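Local coordinates for extracellular solute-binding protein family 1 (Alicyclobacillus acidocaldarius subsp. acidocaldarius, PDB 4OVJ), which probably binds an as yet undefined solute outside the cell and delivers it to a membrane transporter, at residues V25-G30 against I55-E60; N134-Y139 against L290-S295; A178-E183 against G252-E257; L207-S212 against Q404-A409. All blocks are in the same frame, centred on the assembly; numbering follows the deposited sequence. Where two conformers were deposited one is given.

Interaction 1. Residues V25-G30 against I55-E60; sequences VTLTFG and IHIQTE
Val25 opens the ladder by presenting its O to His56 N at 2.9 Å, the donor lying in the carbonyl plane. Thr26 gives this neighbour no N-H bond; its CA-H leans on His56 O. Its OG1, anti to the carbonyl carbon, meets the edge of the His56 imidazole and comes within 3.4 Å of His56 CB, while CG2 crosses to Gln58 CB at 4.0 Å. An alanine here would lack both branches and would probably loosen the packing against His56 and Gln58. Leu27 uses both its N and its O toward 55-60: its N reaches His56 O at 2.8 Å, and its O receives Gln58 N almost straight (172°). The segments run parallel as the two strands of a beta-alpha-beta unit joined through helix 35-51, whose Val45 and Phe48 cover Ile57. Within that apolar layer Leu27 CD1 rests on Ile55 CG2 at 3.7 Å and on Ile57 CD1. On the opposite face Thr28 CG2 lies against Glu60 OE2, 3.5 Å away, and Thr28 stands alongside Gln58. Phe29, its CG anti to the backbone N, sets CB on Ile57 CG2 at 3.9 Å and meets Phe313 edge-to-face. Gly30 ends the run beside Glu60, whose N bonds to Phe29 O at 2.7 Å.

Interaction 2. Residues N134-Y139 against L290-S295; sequences NALNNY and LYIKPS. With SO4 (sulfate ion), chain B.
Two contacts grip Asn137 O: Lys293 N donates to it at 2.8 Å, nearly along the C=O axis, and Ile292 CA adds a weaker C-H...O approach. The return bond, Asn137 N to Lys293 O at 3.1 Å, closes the antiparallel hydrogen-bonded pair. At the next bonded position, Ser295 N points straight at Ala135 O (178°), although it sits above the carbonyl plane. The Leu136 and Ile292 side chains cross obliquely, Leu136 CD2 touching Ile292 CG2 at 3.6 Å. Toward Tyr139 the strands part, and a water takes over the pairing: Tyr139 N donates to it and it donates to Tyr291 O at 2.8 Å, while lying over one face of the Tyr291 ring. Asn138, its CG in the crowded position between N and carbonyl carbon, sends ND2 to Tyr139 O at 2.9 Å. Its OD1, beside Ile292 CD1, is buried without a polar partner. Tyr139 OH donates to a sulfate oxygen, O4, at 2.8 Å. These strands lie near the chain's centre, consistent with the inter-lobe connections of solute-binding proteins. The sulfate, probably from the crystallisation liquor, is also held by Ser184 OG and Trp260 NE1, which suggests a donor-rich spot that can take up an anion.

Interaction 3. Residues A178-E183 against G252-E257; sequences AENDDE and GKSDAE
A cluster of buried acids makes this contact unusual. Glu179 OE2 lies only 2.6 Å from Asp182 OD2, close enough that one acid probably holds a proton, and the carboxylate of Glu257 lies nearly parallel to that of Asp182 (6° apart), with Asp182 OD1 4.4 Å from Glu257 OE2. Two waters bridge Asp182 and Glu257; one stands 2.8 Å from Glu257 OE2, and the other also accepts from Asn180 ND2 at 2.9 Å. Thr242 OG1 on Glu257 OE2 and Leu258 N on Asp182 OD2 should offset part of the repulsion. Asn180 carries the direct bonding. Its backbone N donates to Ala256 O at 2.9 Å, in the carbonyl plane, and its CG, anti to the carbonyl carbon (chi1 -71°), swings OD1 over to Ser254. Ser254 OG, anti to its own backbone N, donates to Asn180 OD1 at 2.8 Å, in the plane of that carbonyl group. The amide's other end, ND2, also bonds to Asp247. Trp163 NE1 holds Glu179 OE1. The loop lies along the first residues of strand 256-260, whose other edge pairs with strand 128-144, while helix 160-174 packs on Ala178, helix 211-226 on Glu179 and helix 145-149 on Ala256.

Interaction 4. Residues L207-S212 against Q404-A409; sequences LGFTES and QFMQEA
A Met-aromatic contact lies at the heart of this junction between helix 398-414 and the turn that starts helix 211-226, and no hydrogen bond crosses it. Met406 is a selenomethionine whose CG is anti to the carbonyl carbon; the chain runs extended until it bends at the selenium (chi3 74°). Reaching tip to tip toward Phe209, its SE stands 3.8 Å from Phe209 CE1 and obliquely to the ring, while on another side it touches Glu211 CA at 3.5 Å. Phe209 CG takes the crowded position between backbone N and carbonyl carbon (chi1 60°), which brings the ring to the helix. Phe209 CZ also meets Phe405 CE2 at 4.1 Å, each atom near the plane of the other ring, so the two rings touch edge to edge. Leu207 spans the next turn of helix 398-414: its CD1 settles against Met406 CG at 3.8 Å and Ala409 CB at 3.9 Å.

Around this first shell, further aromatics flank the groups. Phe188 meets the Phe209 ring edge-to-face, Phe405 is similarly met by Phe384, and Trp185 of helix 185-194 touches Leu207 and Phe209. An alanine at Phe209 would remove the ring and would probably leave the Met406 tip and the Phe405 edge less well packed. Thr210 stands at the N-cap of helix 211-226, its OG1 bonded to Thr213 OG1, and Leu207 N bonds to Asn410 OD1. Beyond the selenium, the methyl carbon Met406 CE turns back to lie 3.4 Å from Phe209 O.

How the interactions relate
From the N terminus, interaction 1 closes first, returning the chain through helix 35-51 to its own first strand at the far end of one lobe, before any other contact opens. Strand 128-144 then opens interaction 2, a loop that spans about 150 residues and wholly encloses interaction 3. Inside that span, 178-183 pairs with 252-257, but 207-212 comes between them and finds its partner only near the C terminus, so interaction 4 crosses both interactions 2 and 3. Interactions 1, 2 and 3 reach one mixed sheet; interaction 2 sits centrally, and interactions 1 and 3 lie on opposite sides of the chain's centre, with interaction 4 tying helix 398-414 to the start of helix 211-226.

Interaction 1. Residues V25-G30 against I55-E60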
loop_
_atom_site.group_PDB
_atom_site.type_symbol
_atom_site.label_atom_id
_atom_site.label_comp_id
_atom_site.label_asym_id
_atom_site.label_seq_id
_atom_site.Cartn_x
_atom_site.Cartn_y
_atom_site.Cartn_z
ATOM N N VAL A 25 10.850 -19.065 -28.250
ATOM C CA VAL A 25 10.685 -19.805 -26.997
ATOM C C VAL A 25 9.319 -19.492 -26.432
ATOM O O VAL A 25 8.690 -18.512 -26.831
ATOM C CB VAL A 25 11.768 -19.446 -25.939
ATOM C CG1 VAL A 25 13.172 -19.620 -26.507
ATOM C CG2 VAL A 25 11.571 -18.048 -25.383
ATOM N N THR A 26 8.877 -20.328 -25.501
ATOM C CA THR A 26 7.649 -20.120 -24.756
ATOM C C THR A 26 7.944 -20.006 -23.262
ATOM O O THR A 26 8.668 -20.838 -22.691
ATOM C CB THR A 26 6.668 -21.277 -24.980
ATOM O OG1 THR A 26 6.342 -21.346 -26.365
ATOM C CG2 THR A 26 5.385 -21.091 -24.159
ATOM N N LEU A 27 7.376 -18.971 -22.647
ATOM C CA LEU A 27 7.425 -18.770 -21.202
ATOM C C LEU A 27 6.057 -19.034 -20.627
ATOM O O LEU A 27 5.063 -18.546 -21.168
ATOM C CB LEU A 27 7.776 -17.322 -20.858
ATOM C CG LEU A 27 9.099 -16.782 -21.381
ATOM C CD1 LEU A 27 9.171 -15.274 -21.209
ATOM C CD2 LEU A 27 10.249 -17.439 -20.646
ATOM N N THR A 28 5.992 -19.767 -19.519
ATOM C CA THR A 28 4.741 -19.887 -18.753
ATOM C C THR A 28 4.675 -18.771 -17.704
ATOM O O THR A 28 5.698 -18.353 -17.175
ATOM C CB THR A 28 4.647 -21.250 -18.053
ATOM O OG1 THR A 28 5.877 -21.513 -17.381
ATOM C CG2 THR A 28 4.367 -22.342 -19.078
ATOM N N PHE A 29 3.466 -18.294 -17.420
ATOM C CA PHE A 29 3.244 -17.118 -16.587
ATOM C C PHE A 29 2.052 -17.368 -15.683
ATOM O O PHE A 29 0.911 -17.378 -16.144
ATOM C CB PHE A 29 2.996 -15.908 -17.482
ATOM C CG PHE A 29 2.588 -14.638 -16.755
ATOM C CD1 PHE A 29 3.026 -14.345 -15.474
ATOM C CD2 PHE A 29 1.815 -13.693 -17.417
ATOM C CE1 PHE A 29 2.681 -13.155 -14.850
ATOM C CE2 PHE A 29 1.461 -12.515 -16.798
ATOM C CZ PHE A 29 1.897 -12.236 -15.518
ATOM N N GLY A 30 2.338 -17.585 -14.399
ATOM C CA GLY A 30 1.311 -17.809 -13.396
ATOM C C GLY A 30 0.943 -16.513 -12.686
ATOM O O GLY A 30 1.804 -15.715 -12.348
ATOM N N ILE A 55 8.669 -14.639 -28.674
ATOM C CA ILE A 55 8.419 -15.161 -27.338
ATOM C C ILE A 55 6.919 -15.391 -27.195
ATOM O O ILE A 55 6.124 -14.443 -27.208
ATOM C CB ILE A 55 8.924 -14.199 -26.241
ATOM C CG1 ILE A 55 10.419 -13.914 -26.431
ATOM C CG2 ILE A 55 8.676 -14.801 -24.852
ATOM C CD1 ILE A 55 10.978 -12.773 -25.581
ATOM N N HIS A 56 6.529 -16.648 -27.042
ATOM C CA HIS A 56 5.166 -16.963 -26.676
ATOM C C HIS A 56 5.009 -16.923 -25.159
ATOM O O HIS A 56 5.901 -17.349 -24.412
ATOM C CB HIS A 56 4.788 -18.371 -27.105
ATOM C CG HIS A 56 4.896 -18.632 -28.573
ATOM N ND1 HIS A 56 4.189 -17.920 -29.514
ATOM C CD2 HIS A 56 5.544 -19.606 -29.247
ATOM C CE1 HIS A 56 4.438 -18.411 -30.714
ATOM N NE2 HIS A 56 5.257 -19.435 -30.576
ATOM N N ILE A 57 3.869 -16.434 -24.708
ATOM C CA ILE A 57 3.497 -16.502 -23.310
ATOM C C ILE A 57 2.324 -17.463 -23.158
ATOM O O ILE A 57 1.283 -17.312 -23.811
ATOM C CB ILE A 57 3.102 -15.124 -22.755
ATOM C CG1 ILE A 57 4.232 -14.121 -22.956
ATOM C CG2 ILE A 57 2.725 -15.245 -21.282
ATOM C CD1 ILE A 57 5.524 -14.478 -22.245
ATOM N N GLN A 58 2.521 -18.467 -22.306
ATOM C CA GLN A 58 1.478 -19.382 -21.940
ATOM C C GLN A 58 1.002 -19.020 -20.541
ATOM O O GLN A 58 1.684 -19.290 -19.556
ATOM C CB GLN A 58 2.020 -20.804 -21.994
ATOM C CG GLN A 58 1.008 -21.858 -21.638
ATOM C CD GLN A 58 1.579 -23.258 -21.726
ATOM O OE1 GLN A 58 2.488 -23.524 -22.503
ATOM N NE2 GLN A 58 1.039 -24.161 -20.922
ATOM N N THR A 59 -0.173 -18.404 -20.446
ATOM C CA THR A 59 -0.679 -17.994 -19.143
ATOM C C THR A 59 -1.205 -19.182 -18.354
ATOM O O THR A 59 -1.742 -20.138 -18.922
ATOM C CB THR A 59 -1.757 -16.908 -19.256
ATOM O OG1 THR A 59 -2.862 -17.391 -20.034
ATOM C CG2 THR A 59 -1.174 -15.671 -19.896
ATOM N N GLU A 60 -1.017 -19.112 -17.039
ATOM C CA GLU A 60 -1.511 -20.092 -16.098
ATOM C C GLU A 60 -2.218 -19.295 -14.995
ATOM O O GLU A 60 -1.711 -19.127 -13.888
ATOM C CB GLU A 60 -0.352 -20.929 -15.544
ATOM C CG GLU A 60 0.364 -21.771 -16.599
ATOM C CD GLU A 60 1.481 -22.634 -16.023
ATOM O OE1 GLU A 60 1.816 -22.476 -14.832
ATOM O OE2 GLU A 60 2.030 -23.478 -16.766
#

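Interaction 2. Residues N134-Y139 against L290-S295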
loop_
_atom_site.group_PDB
_atom_site.type_symbol
_atom_site.label_atom_id
_atom_site.label_comp_id
_atom_site.label_asym_id
_atom_site.label_seq_id
_atom_site.Cartn_x
_atom_site.Cartn_y
_atom_site.Cartn_z
ATOM N N ASN A 134 5.125 -4.658 -8.595
ATOM C CA ASN A 134 4.506 -4.317 -9.871
ATOM C C ASN A 134 3.551 -3.122 -9.791
ATOM O O ASN A 134 3.182 -2.551 -10.812
ATOM C CB ASN A 134 3.844 -5.542 -10.520
ATOM C CG ASN A 134 2.732 -6.151 -9.691
ATOM O OD1 ASN A 134 2.189 -5.535 -8.773
ATOM N ND2 ASN A 134 2.382 -7.397 -10.019
ATOM N N ALA A 135 3.172 -2.742 -8.582
ATOM C CA ALA A 135 2.250 -1.637 -8.362
ATOM C C ALA A 135 2.354 -1.189 -6.917
ATOM O O ALA A 135 2.804 -1.941 -6.055
ATOM C CB ALA A 135 0.826 -2.040 -8.688
ATOM N N LEU A 136 1.914 0.033 -6.661
ATOM C CA LEU A 136 2.188 0.719 -5.411
ATOM C C LEU A 136 0.946 1.333 -4.767
ATOM O O LEU A 136 -0.030 1.647 -5.441
ATOM C CB LEU A 136 3.159 1.861 -5.686
ATOM C CG LEU A 136 4.453 1.502 -6.413
ATOM C CD1 LEU A 136 5.304 2.748 -6.608
ATOM C CD2 LEU A 136 5.231 0.449 -5.635
ATOM N N ASN A 137 1.019 1.517 -3.454
ATOM C CA ASN A 137 0.066 2.323 -2.720
ATOM C C ASN A 137 0.795 2.973 -1.545
ATOM O O ASN A 137 1.820 2.484 -1.090
ATOM C CB ASN A 137 -1.078 1.449 -2.233
ATOM C CG ASN A 137 -2.395 2.193 -2.053
ATOM O OD1 ASN A 137 -2.492 3.424 -2.140
ATOM N ND2 ASN A 137 -3.437 1.414 -1.808
ATOM N N ASN A 138 0.265 4.073 -1.046
ATOM C CA ASN A 138 0.776 4.656 0.182
ATOM C C ASN A 138 -0.269 5.565 0.808
ATOM O O ASN A 138 -1.262 5.909 0.178
ATOM C CB ASN A 138 2.079 5.417 -0.075
ATOM C CG ASN A 138 1.928 6.524 -1.094
ATOM O OD1 ASN A 138 2.192 6.326 -2.280
ATOM N ND2 ASN A 138 1.519 7.711 -0.637
ATOM N N TYR A 139 -0.040 5.935 2.059
ATOM C CA TYR A 139 -0.934 6.843 2.753
ATOM C C TYR A 139 -0.856 8.256 2.191
ATOM O O TYR A 139 0.195 8.708 1.730
ATOM C CB TYR A 139 -0.599 6.873 4.243
ATOM C CG TYR A 139 -1.209 5.730 5.023
ATOM C CD1 TYR A 139 -2.581 5.544 5.045
ATOM C CD2 TYR A 139 -0.414 4.868 5.786
ATOM C CE1 TYR A 139 -3.160 4.512 5.772
ATOM C CE2 TYR A 139 -0.985 3.838 6.516
ATOM C CZ TYR A 139 -2.359 3.672 6.504
ATOM O OH TYR A 139 -2.943 2.658 7.214
ATOM N N LEU A 290 6.551 7.118 6.518
ATOM C CA LEU A 290 5.925 6.708 5.274
ATOM C C LEU A 290 6.696 5.566 4.627
ATOM O O LEU A 290 7.922 5.547 4.633
ATOM C CB LEU A 290 5.849 7.881 4.311
ATOM C CG LEU A 290 4.874 7.751 3.138
ATOM C CD1 LEU A 290 3.427 7.645 3.612
ATOM C CD2 LEU A 290 5.056 8.945 2.204
ATOM N N TYR A 291 5.945 4.622 4.084
ATOM C CA TYR A 291 6.470 3.545 3.247
ATOM C C TYR A 291 5.545 3.405 2.052
ATOM O O TYR A 291 4.392 3.843 2.076
ATOM C CB TYR A 291 6.520 2.215 4.004
ATOM C CG TYR A 291 5.178 1.788 4.563
ATOM C CD1 TYR A 291 4.696 2.326 5.755
ATOM C CD2 TYR A 291 4.369 0.895 3.875
ATOM C CE1 TYR A 291 3.452 1.967 6.259
ATOM C CE2 TYR A 291 3.136 0.521 4.376
ATOM C CZ TYR A 291 2.675 1.075 5.560
ATOM O OH TYR A 291 1.448 0.709 6.054
ATOM N N ILE A 292 6.062 2.780 1.013
ATOM C CA ILE A 292 5.272 2.412 -0.145
ATOM C C ILE A 292 4.938 0.937 -0.005
ATOM O O ILE A 292 5.821 0.118 0.182
ATOM C CB ILE A 292 6.045 2.643 -1.462
ATOM C CG1 ILE A 292 6.694 4.026 -1.494
ATOM C CG2 ILE A 292 5.116 2.454 -2.647
ATOM C CD1 ILE A 292 5.743 5.179 -1.297
ATOM N N LYS A 293 3.665 0.603 -0.111
ATOM C CA LYS A 293 3.240 -0.784 -0.004
ATOM C C LYS A 293 3.279 -1.388 -1.403
ATOM O O LYS A 293 2.629 -0.875 -2.303
ATOM C CB LYS A 293 1.823 -0.845 0.544
ATOM C CG LYS A 293 1.267 -2.247 0.732
ATOM C CD LYS A 293 -0.122 -2.178 1.355
ATOM C CE LYS A 293 -0.879 -3.477 1.157
ATOM N NZ LYS A 293 -0.346 -4.532 2.053
ATOM N N PRO A 294 4.054 -2.469 -1.596
ATOM C CA PRO A 294 4.016 -3.170 -2.873
ATOM C C PRO A 294 2.747 -4.008 -2.982
ATOM O O PRO A 294 2.448 -4.812 -2.091
ATOM C CB PRO A 294 5.269 -4.041 -2.819
ATOM C CG PRO A 294 5.425 -4.362 -1.370
ATOM C CD PRO A 294 4.895 -3.177 -0.603
ATOM N N SER A 295 1.977 -3.821 -4.046
ATOM C CA SER A 295 0.728 -4.557 -4.170
ATOM C C SER A 295 1.008 -6.046 -4.350
ATOM O O SER A 295 0.350 -6.899 -3.758
ATOM C CB SER A 295 -0.060 -4.046 -5.366
ATOM O OG SER A 295 -0.290 -2.660 -5.213
HETATM S S SO4 B . -6.328 1.415 7.072
HETATM O O1 SO4 B . -7.013 0.755 8.200
HETATM O O2 SO4 B . -5.317 0.515 6.459
HETATM O O3 SO4 B . -7.321 1.742 6.029
HETATM O O4 SO4 B . -5.702 2.659 7.566
HETATM O O HOH W 1 2.018 4.304 3.394
#

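Interaction 3. Residues A178-E183 against G252-E257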
loop_
_atom_site.group_PDB
_atom_site.type_symbol
_atom_site.label_atom_id
_atom_site.label_comp_id
_atom_site.label_asym_id
_atom_site.label_seq_id
_atom_site.Cartn_x
_atom_site.Cartn_y
_atom_site.Cartn_z
ATOM N N ALA A 178 -13.218 18.525 10.498
ATOM C CA ALA A 178 -12.145 18.856 9.572
ATOM C C ALA A 178 -11.497 17.599 8.981
ATOM O O ALA A 178 -10.999 17.634 7.864
ATOM C CB ALA A 178 -11.093 19.729 10.241
ATOM N N GLU A 179 -11.495 16.513 9.752
ATOM C CA GLU A 179 -11.005 15.215 9.287
ATOM C C GLU A 179 -11.766 14.113 9.985
ATOM O O GLU A 179 -12.315 14.321 11.052
ATOM C CB GLU A 179 -9.503 15.067 9.598
ATOM C CG GLU A 179 -8.834 13.824 8.996
ATOM C CD GLU A 179 -7.387 13.640 9.440
ATOM O OE1 GLU A 179 -6.754 14.631 9.810
ATOM O OE2 GLU A 179 -6.864 12.501 9.399
ATOM N N ASN A 180 -11.776 12.936 9.376
ATOM C CA ASN A 180 -12.235 11.724 10.041
ATOM C C ASN A 180 -11.303 11.393 11.201
ATOM O O ASN A 180 -10.155 11.842 11.244
ATOM C CB ASN A 180 -12.228 10.558 9.067
ATOM C CG ASN A 180 -13.301 10.644 8.000
ATOM O OD1 ASN A 180 -13.998 11.657 7.815
ATOM N ND2 ASN A 180 -13.420 9.564 7.255
ATOM N N ASP A 181 -11.784 10.582 12.134
ATOM C CA ASP A 181 -10.936 10.072 13.199
ATOM C C ASP A 181 -10.241 8.851 12.607
ATOM O O ASP A 181 -10.797 7.755 12.589
ATOM C CB ASP A 181 -11.780 9.730 14.427
ATOM C CG ASP A 181 -10.948 9.283 15.612
ATOM O OD1 ASP A 181 -9.757 8.924 15.399
ATOM O OD2 ASP A 181 -11.493 9.283 16.754
ATOM N N ASP A 182 -9.022 9.064 12.106
ATOM C CA ASP A 182 -8.344 8.088 11.256
ATOM C C ASP A 182 -7.403 7.195 12.055
ATOM O O ASP A 182 -6.216 7.048 11.745
ATOM C CB ASP A 182 -7.635 8.814 10.113
ATOM C CG ASP A 182 -8.609 9.358 9.106
ATOM O OD1 ASP A 182 -9.496 8.591 8.693
ATOM O OD2 ASP A 182 -8.507 10.546 8.714
ATOM N N GLU A 183 -7.965 6.599 13.093
ATOM C CA GLU A 183 -7.254 5.636 13.909
ATOM C C GLU A 183 -7.533 4.216 13.439
ATOM O O GLU A 183 -8.678 3.774 13.362
ATOM C CB GLU A 183 -7.631 5.768 15.369
ATOM C CG GLU A 183 -7.111 7.045 16.013
ATOM C CD GLU A 183 -7.710 7.260 17.389
ATOM O OE1 GLU A 183 -8.807 7.860 17.473
ATOM O OE2 GLU A 183 -7.084 6.827 18.384
ATOM N N GLY A 252 -20.385 14.467 3.244
ATOM C CA GLY A 252 -20.130 15.900 3.312
ATOM C C GLY A 252 -19.996 16.475 4.713
ATOM O O GLY A 252 -20.017 17.691 4.892
ATOM N N LYS A 253 -19.847 15.598 5.701
ATOM C CA LYS A 253 -19.803 15.992 7.100
ATOM C C LYS A 253 -18.369 16.182 7.587
ATOM O O LYS A 253 -18.142 16.814 8.618
ATOM C CB LYS A 253 -20.517 14.936 7.947
ATOM C CG LYS A 253 -22.000 14.802 7.620
ATOM C CD LYS A 253 -22.696 13.817 8.545
ATOM C CE LYS A 253 -24.142 13.598 8.121
ATOM N NZ LYS A 253 -24.897 14.880 8.110
ATOM N N SER A 254 -17.412 15.624 6.846
ATOM C CA SER A 254 -15.988 15.744 7.165
ATOM C C SER A 254 -15.265 16.251 5.924
ATOM O O SER A 254 -15.674 15.945 4.796
ATOM C CB SER A 254 -15.416 14.397 7.551
ATOM O OG SER A 254 -14.002 14.461 7.664
ATOM N N ASP A 255 -14.179 16.982 6.128
ATOM C CA ASP A 255 -13.467 17.616 5.026
ATOM C C ASP A 255 -12.126 16.992 4.673
ATOM O O ASP A 255 -11.444 17.487 3.783
ATOM C CB ASP A 255 -13.348 19.130 5.293
ATOM C CG ASP A 255 -14.702 19.844 5.159
ATOM O OD1 ASP A 255 -15.615 19.266 4.527
ATOM O OD2 ASP A 255 -14.868 20.967 5.671
ATOM N N ALA A 256 -11.761 15.887 5.318
ATOM C CA ALA A 256 -10.486 15.211 5.027
ATOM C C ALA A 256 -10.452 13.821 5.601
ATOM O O ALA A 256 -11.162 13.515 6.553
ATOM C CB ALA A 256 -9.295 15.998 5.582
ATOM N N GLU A 257 -9.553 13.015 5.059
ATOM C CA GLU A 257 -9.342 11.665 5.524
ATOM C C GLU A 257 -7.901 11.248 5.215
ATOM O O GLU A 257 -7.404 11.492 4.111
ATOM C CB GLU A 257 -10.354 10.783 4.793
ATOM C CG GLU A 257 -10.385 9.358 5.217
ATOM C CD GLU A 257 -11.614 8.632 4.683
ATOM O OE1 GLU A 257 -12.418 9.182 3.854
ATOM O OE2 GLU A 257 -11.776 7.504 5.132
HETATM O O HOH W 2 -11.972 7.234 8.243
HETATM O O HOH W 3 -9.577 6.583 6.577
#

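Interaction 4. Residues L207-S212 against Q404-A409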
loop_
_atom_site.group_PDB
_atom_site.type_symbol
_atom_site.label_atom_id
_atom_site.label_comp_id
_atom_site.label_asym_id
_atom_site.label_seq_id
_atom_site.Cartn_x
_atom_site.Cartn_y
_atom_site.Cartn_z
ATOM N N LEU A 207 5.204 -7.347 20.016
ATOM C CA LEU A 207 4.940 -6.016 19.495
ATOM C C LEU A 207 6.249 -5.253 19.470
ATOM O O LEU A 207 7.122 -5.475 20.310
ATOM C CB LEU A 207 3.909 -5.295 20.350
ATOM C CG LEU A 207 2.520 -5.942 20.380
ATOM C CD1 LEU A 207 1.621 -5.161 21.311
ATOM C CD2 LEU A 207 1.906 -6.001 18.990
ATOM N N GLY A 208 6.377 -4.355 18.503
ATOM C CA GLY A 208 7.613 -3.621 18.297
ATOM C C GLY A 208 7.583 -2.183 18.767
ATOM O O GLY A 208 8.425 -1.387 18.357
ATOM N N PHE A 209 6.615 -1.837 19.608
ATOM C CA PHE A 209 6.482 -0.475 20.111
ATOM C C PHE A 209 6.186 -0.496 21.602
ATOM O O PHE A 209 5.822 -1.529 22.162
ATOM C CB PHE A 209 5.355 0.256 19.382
ATOM C CG PHE A 209 4.021 -0.405 19.544
ATOM C CD1 PHE A 209 3.186 -0.076 20.610
ATOM C CD2 PHE A 209 3.615 -1.394 18.655
ATOM C CE1 PHE A 209 1.968 -0.704 20.768
ATOM C CE2 PHE A 209 2.391 -2.014 18.804
ATOM C CZ PHE A 209 1.570 -1.672 19.869
ATOM N N THR A 210 6.320 0.669 22.227
ATOM C CA THR A 210 6.105 0.815 23.661
ATOM C C THR A 210 4.730 1.402 23.959
ATOM O O THR A 210 4.079 1.998 23.101
ATOM C CB THR A 210 7.138 1.764 24.270
ATOM O OG1 THR A 210 6.987 3.059 23.686
ATOM C CG2 THR A 210 8.554 1.254 24.039
ATOM N N GLU A 211 4.303 1.261 25.208
ATOM C CA GLU A 211 3.030 1.823 25.636
ATOM C C GLU A 211 2.956 3.327 25.402
ATOM O O GLU A 211 1.927 3.831 24.953
ATOM C CB GLU A 211 2.783 1.499 27.101
ATOM C CG GLU A 211 1.391 1.833 27.578
ATOM C CD GLU A 211 1.195 1.424 29.015
ATOM O OE1 GLU A 211 1.332 0.215 29.307
ATOM O OE2 GLU A 211 0.921 2.303 29.849
ATOM N N SER A 212 4.043 4.017 25.707
ATOM C CA SER A 212 4.134 5.456 25.541
ATOM C C SER A 212 3.797 5.895 24.117
ATOM O O SER A 212 3.064 6.855 23.896
ATOM C CB SER A 212 5.551 5.893 25.880
ATOM O OG SER A 212 5.609 7.284 25.994
ATOM N N GLN A 404 -4.135 -2.859 28.014
ATOM C CA GLN A 404 -4.971 -4.029 27.793
ATOM C C GLN A 404 -4.704 -4.642 26.421
ATOM O O GLN A 404 -4.479 -5.850 26.304
ATOM C CB GLN A 404 -6.448 -3.635 27.930
ATOM C CG GLN A 404 -7.424 -4.795 27.880
ATOM C CD GLN A 404 -8.804 -4.422 28.406
ATOM O OE1 GLN A 404 -9.646 -3.921 27.663
ATOM N NE2 GLN A 404 -9.046 -4.676 29.691
ATOM N N PHE A 405 -4.702 -3.803 25.392
ATOM C CA PHE A 405 -4.456 -4.274 24.033
ATOM C C PHE A 405 -3.089 -4.944 23.888
ATOM O O PHE A 405 -2.975 -5.981 23.244
ATOM C CB PHE A 405 -4.578 -3.150 22.992
ATOM C CG PHE A 405 -3.968 -3.515 21.669
ATOM C CD1 PHE A 405 -4.647 -4.348 20.793
ATOM C CD2 PHE A 405 -2.691 -3.086 21.328
ATOM C CE1 PHE A 405 -4.083 -4.730 19.591
ATOM C CE2 PHE A 405 -2.121 -3.466 20.126
ATOM C CZ PHE A 405 -2.819 -4.288 19.255
HETATM N N MSE A 406 -2.062 -4.330 24.472
HETATM C CA MSE A 406 -0.682 -4.799 24.322
HETATM C C MSE A 406 -0.468 -6.098 25.039
HETATM O O MSE A 406 0.203 -6.988 24.510
HETATM C CB MSE A 406 0.289 -3.756 24.845
HETATM C CG MSE A 406 0.369 -2.600 23.864
HETATM SE SE MSE A 406 1.579 -1.220 24.539
HETATM C CE MSE A 406 3.243 -2.224 24.185
ATOM N N GLN A 407 -1.031 -6.233 26.239
ATOM C CA GLN A 407 -0.912 -7.484 26.992
ATOM C C GLN A 407 -1.555 -8.618 26.190
ATOM O O GLN A 407 -0.971 -9.690 26.031
ATOM C CB GLN A 407 -1.591 -7.356 28.360
ATOM C CG GLN A 407 -1.408 -8.565 29.264
ATOM C CD GLN A 407 -2.324 -8.532 30.477
ATOM O OE1 GLN A 407 -3.349 -7.838 30.495
ATOM N NE2 GLN A 407 -1.966 -9.303 31.499
ATOM N N GLU A 408 -2.748 -8.352 25.668
ATOM C CA GLU A 408 -3.494 -9.322 24.869
ATOM C C GLU A 408 -2.729 -9.766 23.626
ATOM O O GLU A 408 -2.578 -10.968 23.382
ATOM C CB GLU A 408 -4.853 -8.733 24.482
ATOM C CG GLU A 408 -5.669 -9.569 23.507
ATOM C CD GLU A 408 -7.138 -9.157 23.434
ATOM O OE1 GLU A 408 -7.898 -9.822 22.696
ATOM O OE2 GLU A 408 -7.537 -8.176 24.103
ATOM N N ALA A 409 -2.255 -8.792 22.848
ATOM C CA ALA A 409 -1.534 -9.057 21.614
ATOM C C ALA A 409 -0.218 -9.791 21.883
ATOM O O ALA A 409 0.097 -10.751 21.191
ATOM C CB ALA A 409 -1.279 -7.754 20.860
#